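Local coordinates for Lmo1076 protein (PDB 3FI7), which is an autolysin of Listeria monocytogenes whose catalytic domain, the part described here, is an N-acetylglucosaminidase of family GH73 that hydrolyses peptidoglycan, at residues 47-51 / 124-128; 137-141 / 155-160. Numbering follows the deposited sequence.

Contact 1 of 2, residues 47-51 / 124-128; sequences KYNLY and AKKLR
A Schellman motif ends helix 29-47, and the turn it makes packs against helix 116-129 in the GH73 catalytic domain, a member of the lysozyme clan. Tyr48 leaves helical geometry at phi/psi -106/10. Asn49 is the C-prime residue with positive phi (46/59). Leu50 is extended (-124/172), and Tyr51 is the N-cap of helix 52-63. The CA atoms of Tyr48 and Arg128 lie 6.4 Å apart, the closest such approach of the two segments.

Residues 124-128 are helical, with Arg128 N hydrogen-bonded to Ala124 O at 2.9 Å. Ala124 comes first. Its CB sits over one face of the Tyr48 ring, a CH-pi contact 4.1 Å from the centroid and 28° off the normal. The m rotamer of Tyr48 (chi2 -90°) lays the ring there. Leu50, in the mt rotamer, brings CD1 to 3.8 Å from Ala124 CA. Lys125 passes the far end of the tyrosine, with CG 3.7 Å from Tyr48 OH; that hydroxyl is hydrogen-bonded to Glu121. Leu127 turns inward, and its CB is 4.0 Å from Leu50 CD1. Arg128 closes the contact. Its chain starts t and then bends through two p angles, which turns the guanidinium edge to the carbonyls of the turn. Its NH1 forms a salt bridge with Glu144. Arg128 NE and NH2 both donate to Tyr48 O, at 3.0 and 3.1 Å, and NH2 also makes a weak hydrogen bond of 3.2 Å to Asn49 O.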
loop_
_atom_site.group_PDB
_atom_site.type_symbol
_atom_site.label_atom_id
_atom_site.label_comp_id
_atom_site.label_asym_id
_atom_site.label_seq_id
_atom_site.Cartn_x
_atom_site.Cartn_y
_atom_site.Cartn_z
ATOM N N LYS A 47 13.935 -5.558 4.472
ATOM C CA LYS A 47 14.152 -6.998 4.418
ATOM C C LYS A 47 14.027 -7.572 2.994
ATOM O O LYS A 47 14.762 -8.481 2.625
ATOM C CB LYS A 47 13.176 -7.691 5.366
ATOM C CG LYS A 47 13.171 -9.197 5.292
ATOM C CD LYS A 47 12.183 -9.751 6.302
ATOM C CE LYS A 47 12.005 -11.246 6.149
ATOM N NZ LYS A 47 10.984 -11.747 7.114
ATOM N N TYR A 48 13.108 -7.031 2.198
ATOM C CA TYR A 48 12.889 -7.511 0.832
ATOM C C TYR A 48 13.428 -6.566 -0.246
ATOM O O TYR A 48 13.151 -6.758 -1.430
ATOM C CB TYR A 48 11.399 -7.767 0.588
ATOM C CG TYR A 48 10.831 -8.884 1.428
ATOM C CD1 TYR A 48 10.836 -10.195 0.969
ATOM C CD2 TYR A 48 10.300 -8.630 2.682
ATOM C CE1 TYR A 48 10.320 -11.220 1.736
ATOM C CE2 TYR A 48 9.787 -9.648 3.457
ATOM C CZ TYR A 48 9.797 -10.942 2.981
ATOM O OH TYR A 48 9.281 -11.959 3.754
ATOM N N ASN A 49 14.192 -5.556 0.171
ATOM C CA ASN A 49 14.760 -4.540 -0.732
ATOM C C ASN A 49 13.783 -3.942 -1.767
ATOM O O ASN A 49 14.005 -4.026 -2.973
ATOM C CB ASN A 49 16.044 -5.050 -1.408
ATOM C CG ASN A 49 16.954 -3.911 -1.867
ATOM O OD1 ASN A 49 17.007 -2.853 -1.237
ATOM N ND2 ASN A 49 17.665 -4.123 -2.973
ATOM N N LEU A 50 12.707 -3.335 -1.273
ATOM C CA LEU A 50 11.705 -2.672 -2.104
ATOM C C LEU A 50 11.550 -1.219 -1.645
ATOM O O LEU A 50 12.109 -0.836 -0.617
ATOM C CB LEU A 50 10.367 -3.388 -1.958
ATOM C CG LEU A 50 10.347 -4.900 -2.183
ATOM C CD1 LEU A 50 8.968 -5.463 -1.857
ATOM C CD2 LEU A 50 10.722 -5.219 -3.614
ATOM N N TYR A 51 10.799 -0.410 -2.392
ATOM C CA TYR A 51 10.488 0.960 -1.941
ATOM C C TYR A 51 9.293 0.988 -0.988
ATOM O O TYR A 51 8.184 0.594 -1.363
ATOM C CB TYR A 51 10.173 1.889 -3.122
ATOM C CG TYR A 51 11.365 2.348 -3.923
ATOM C CD1 TYR A 51 12.148 3.405 -3.487
ATOM C CD2 TYR A 51 11.697 1.732 -5.136
ATOM C CE1 TYR A 51 13.243 3.837 -4.224
ATOM C CE2 TYR A 51 12.785 2.154 -5.879
ATOM C CZ TYR A 51 13.561 3.206 -5.415
ATOM O OH TYR A 51 14.649 3.640 -6.144
ATOM N N ALA A 124 5.003 -7.788 -0.116
ATOM C CA ALA A 124 6.458 -7.783 -0.286
ATOM C C ALA A 124 6.949 -9.105 -0.881
ATOM O O ALA A 124 7.805 -9.121 -1.761
ATOM C CB ALA A 124 7.152 -7.512 1.041
ATOM N N LYS A 125 6.406 -10.214 -0.387
ATOM C CA LYS A 125 6.767 -11.529 -0.902
ATOM C C LYS A 125 6.365 -11.651 -2.368
ATOM O O LYS A 125 7.130 -12.148 -3.193
ATOM C CB LYS A 125 6.095 -12.633 -0.089
ATOM C CG LYS A 125 6.742 -12.925 1.254
ATOM C CD LYS A 125 5.866 -13.911 2.009
ATOM C CE LYS A 125 6.558 -14.509 3.214
ATOM N NZ LYS A 125 5.639 -15.466 3.895
ATOM N N LYS A 126 5.162 -11.186 -2.681
ATOM C CA LYS A 126 4.663 -11.200 -4.046
ATOM C C LYS A 126 5.628 -10.491 -5.003
ATOM O O LYS A 126 6.014 -11.056 -6.027
ATOM C CB LYS A 126 3.273 -10.564 -4.096
ATOM C CG LYS A 126 2.520 -10.757 -5.401
ATOM C CD LYS A 126 1.068 -10.290 -5.253
ATOM C CE LYS A 126 0.255 -10.537 -6.521
ATOM N NZ LYS A 126 -1.164 -10.088 -6.385
ATOM N N LEU A 127 6.025 -9.266 -4.666
ATOM C CA LEU A 127 6.939 -8.499 -5.513
ATOM C C LEU A 127 8.327 -9.114 -5.605
ATOM O O LEU A 127 8.904 -9.198 -6.691
ATOM C CB LEU A 127 7.058 -7.044 -5.041
ATOM C CG LEU A 127 5.775 -6.213 -5.194
ATOM C CD1 LEU A 127 6.044 -4.723 -5.020
ATOM C CD2 LEU A 127 5.137 -6.477 -6.534
ATOM N N ARG A 128 8.871 -9.521 -4.462
ATOM C CA ARG A 128 10.236 -10.026 -4.414
ATOM C C ARG A 128 10.336 -11.460 -4.939
ATOM O O ARG A 128 11.208 -11.761 -5.750
ATOM C CB ARG A 128 10.814 -9.923 -2.997
ATOM C CG ARG A 128 12.113 -10.719 -2.782
ATOM C CD ARG A 128 13.226 -10.273 -3.731
ATOM N NE ARG A 128 13.508 -8.843 -3.610
ATOM C CZ ARG A 128 14.402 -8.188 -4.345
ATOM N NH1 ARG A 128 15.112 -8.825 -5.269
ATOM N NH2 ARG A 128 14.591 -6.890 -4.156
#

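Contact 2 of 2, residues 137-141 / 155-160; sequences YYKGA and WLQGRY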
loop_
_atom_site.group_PDB
_atom_site.type_symbol
_atom_site.label_atom_id
_atom_site.label_comp_id
_atom_site.label_asym_id
_atom_site.label_seq_id
_atom_site.Cartn_x
_atom_site.Cartn_y
_atom_site.Cartn_z
ATOM N N TYR A 137 9.257 -11.716 -12.280
ATOM C CA TYR A 137 8.207 -10.911 -12.895
ATOM C C TYR A 137 8.203 -9.434 -12.480
ATOM O O TYR A 137 7.971 -8.550 -13.313
ATOM C CB TYR A 137 6.845 -11.521 -12.587
ATOM C CG TYR A 137 5.725 -10.971 -13.433
ATOM C CD1 TYR A 137 5.818 -10.961 -14.820
ATOM C CD2 TYR A 137 4.567 -10.481 -12.851
ATOM C CE1 TYR A 137 4.794 -10.471 -15.602
ATOM C CE2 TYR A 137 3.533 -9.997 -13.622
ATOM C CZ TYR A 137 3.652 -9.995 -14.998
ATOM O OH TYR A 137 2.628 -9.502 -15.767
ATOM N N TYR A 138 8.439 -9.156 -11.200
ATOM C CA TYR A 138 8.387 -7.767 -10.740
ATOM C C TYR A 138 9.768 -7.118 -10.584
ATOM O O TYR A 138 9.914 -6.131 -9.858
ATOM C CB TYR A 138 7.590 -7.653 -9.432
ATOM C CG TYR A 138 6.130 -8.040 -9.563
ATOM C CD1 TYR A 138 5.229 -7.207 -10.209
ATOM C CD2 TYR A 138 5.651 -9.230 -9.024
ATOM C CE1 TYR A 138 3.890 -7.544 -10.328
ATOM C CE2 TYR A 138 4.307 -9.581 -9.138
ATOM C CZ TYR A 138 3.436 -8.732 -9.795
ATOM O OH TYR A 138 2.106 -9.059 -9.921
ATOM N N LYS A 139 10.770 -7.659 -11.274
ATOM C CA LYS A 139 12.164 -7.220 -11.108
ATOM C C LYS A 139 12.381 -5.708 -11.257
ATOM O O LYS A 139 13.264 -5.143 -10.614
ATOM C CB LYS A 139 13.083 -7.960 -12.075
ATOM C CG LYS A 139 12.749 -7.718 -13.537
ATOM C CD LYS A 139 13.662 -8.520 -14.454
ATOM C CE LYS A 139 13.121 -8.544 -15.879
ATOM N NZ LYS A 139 13.965 -9.369 -16.790
ATOM N N GLY A 140 11.581 -5.057 -12.097
ATOM C CA GLY A 140 11.699 -3.622 -12.287
ATOM C C GLY A 140 11.275 -2.812 -11.068
ATOM O O GLY A 140 11.523 -1.609 -11.001
ATOM N N ALA A 141 10.627 -3.462 -10.104
ATOM C CA ALA A 141 10.222 -2.780 -8.875
ATOM C C ALA A 141 11.176 -3.110 -7.734
ATOM O O ALA A 141 11.027 -2.597 -6.628
ATOM C CB ALA A 141 8.787 -3.137 -8.496
ATOM N N TRP A 155 7.021 -0.052 -13.562
ATOM C CA TRP A 155 7.109 -1.499 -13.740
ATOM C C TRP A 155 5.835 -2.233 -13.295
ATOM O O TRP A 155 5.434 -3.218 -13.911
ATOM C CB TRP A 155 8.345 -2.081 -13.043
ATOM C CG TRP A 155 8.664 -3.470 -13.519
ATOM C CD1 TRP A 155 8.321 -4.646 -12.912
ATOM C CD2 TRP A 155 9.371 -3.827 -14.714
ATOM N NE1 TRP A 155 8.774 -5.709 -13.652
ATOM C CE2 TRP A 155 9.420 -5.237 -14.765
ATOM C CE3 TRP A 155 9.970 -3.092 -15.745
ATOM C CZ2 TRP A 155 10.049 -5.929 -15.806
ATOM C CZ3 TRP A 155 10.592 -3.783 -16.783
ATOM C CH2 TRP A 155 10.626 -5.189 -16.804
ATOM N N LEU A 156 5.202 -1.754 -12.230
ATOM C CA LEU A 156 3.986 -2.385 -11.720
ATOM C C LEU A 156 2.806 -2.225 -12.681
ATOM O O LEU A 156 1.931 -3.085 -12.753
ATOM C CB LEU A 156 3.621 -1.820 -10.342
ATOM C CG LEU A 156 4.646 -2.051 -9.222
ATOM C CD1 LEU A 156 4.208 -1.352 -7.946
ATOM C CD2 LEU A 156 4.835 -3.538 -8.970
ATOM N N GLN A 157 2.777 -1.120 -13.414
ATOM C CA GLN A 157 1.680 -0.876 -14.336
ATOM C C GLN A 157 1.700 -1.934 -15.438
ATOM O O GLN A 157 2.744 -2.211 -16.017
ATOM C CB GLN A 157 1.781 0.526 -14.939
ATOM C CG GLN A 157 0.682 0.843 -15.949
ATOM C CD GLN A 157 0.646 2.308 -16.327
ATOM O OE1 GLN A 157 0.537 3.183 -15.463
ATOM N NE2 GLN A 157 0.730 2.586 -17.625
ATOM N N GLY A 158 0.545 -2.530 -15.710
ATOM C CA GLY A 158 0.455 -3.597 -16.690
ATOM C C GLY A 158 0.852 -4.954 -16.128
ATOM O O GLY A 158 0.588 -5.984 -16.741
ATOM N N ARG A 159 1.496 -4.972 -14.966
ATOM C CA ARG A 159 1.886 -6.248 -14.371
ATOM C C ARG A 159 1.094 -6.569 -13.112
ATOM O O ARG A 159 0.492 -7.629 -13.017
ATOM C CB ARG A 159 3.393 -6.304 -14.108
ATOM C CG ARG A 159 4.213 -6.382 -15.388
ATOM C CD ARG A 159 5.715 -6.484 -15.134
ATOM N NE ARG A 159 6.453 -6.381 -16.386
ATOM C CZ ARG A 159 6.725 -5.231 -16.996
ATOM N NH1 ARG A 159 7.398 -5.232 -18.140
ATOM N NH2 ARG A 159 6.330 -4.078 -16.459
ATOM N N TYR A 160 1.099 -5.654 -12.149
ATOM C CA TYR A 160 0.363 -5.866 -10.917
ATOM C C TYR A 160 -1.139 -5.721 -11.173
ATOM O O TYR A 160 -1.956 -6.456 -10.625
ATOM C CB TYR A 160 0.823 -4.883 -9.834
ATOM C CG TYR A 160 0.212 -5.174 -8.485
ATOM C CD1 TYR A 160 -1.021 -4.639 -8.130
ATOM C CD2 TYR A 160 0.851 -6.009 -7.577
ATOM C CE1 TYR A 160 -1.594 -4.909 -6.898
ATOM C CE2 TYR A 160 0.287 -6.289 -6.343
ATOM C CZ TYR A 160 -0.937 -5.737 -6.012
ATOM O OH TYR A 160 -1.507 -6.014 -4.791
#
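The indole of Trp155 lies against the backbone of the 137-141 turn, and Gly140 makes this possible. Gly140 CA sits over the five-membered ring, 3.4 Å from its centroid. A side chain there would clash, since an ideal CB would fall 2.0 Å from Trp155 CD2. The edge of the indole is fixed by a hydrogen bond from Trp155 NE1 to Tyr137 O, 3.0 Å long and nearly straight at 163°.

The aliphatic part of Arg159 lies across the Tyr137 ring in a CH-pi contact, with CD 4.2 Å from the centroid and 17° off the normal, while NH2 reaches back to Trp155 O at 2.8 Å. Leu156 is the inner bump. Its CD2 sits in the corner formed by Tyr138 CD1 (3.9 Å) and Ala141 CB (4.0 Å). The Tyr138 ring continues past Leu156 to Tyr160, with CE1 4.1 Å from Tyr160 CB.

Gly158, with phi 82°, lets the chain turn after the helix and bring Arg159 and Tyr160 back to the tyrosines. Leu156 also touches Val54 of helix 52-63. The contact joins the loop after helix 116-129, with its 3-10 segment, to the C-terminal end of helix 149-156 and the glycine turn that follows it, in the lysozyme-clan glucosaminidase domain.

Both contacts are partly buried, and they touch each other. Leu127 of contact 1 meets contact 2 directly: its O is 3.4 Å from Tyr138 CB, and its CD2 is 3.8 Å from Leu156 CD2. Leu50, Leu127, Ala141 and Leu156 are all buried, so the apolar sides of the two contacts adjoin. Their outer parts differ. In contact 1 an arginine side chain binds carbonyls at a helix end. In contact 2 a tryptophan binds a turn carbonyl; there Arg159 lays its CD over a tyrosine ring and hydrogen-bonds within its own segment. Contact 1 joins regions far apart in sequence; contact 2 closes a 13-residue connection that includes most of helix 149-156.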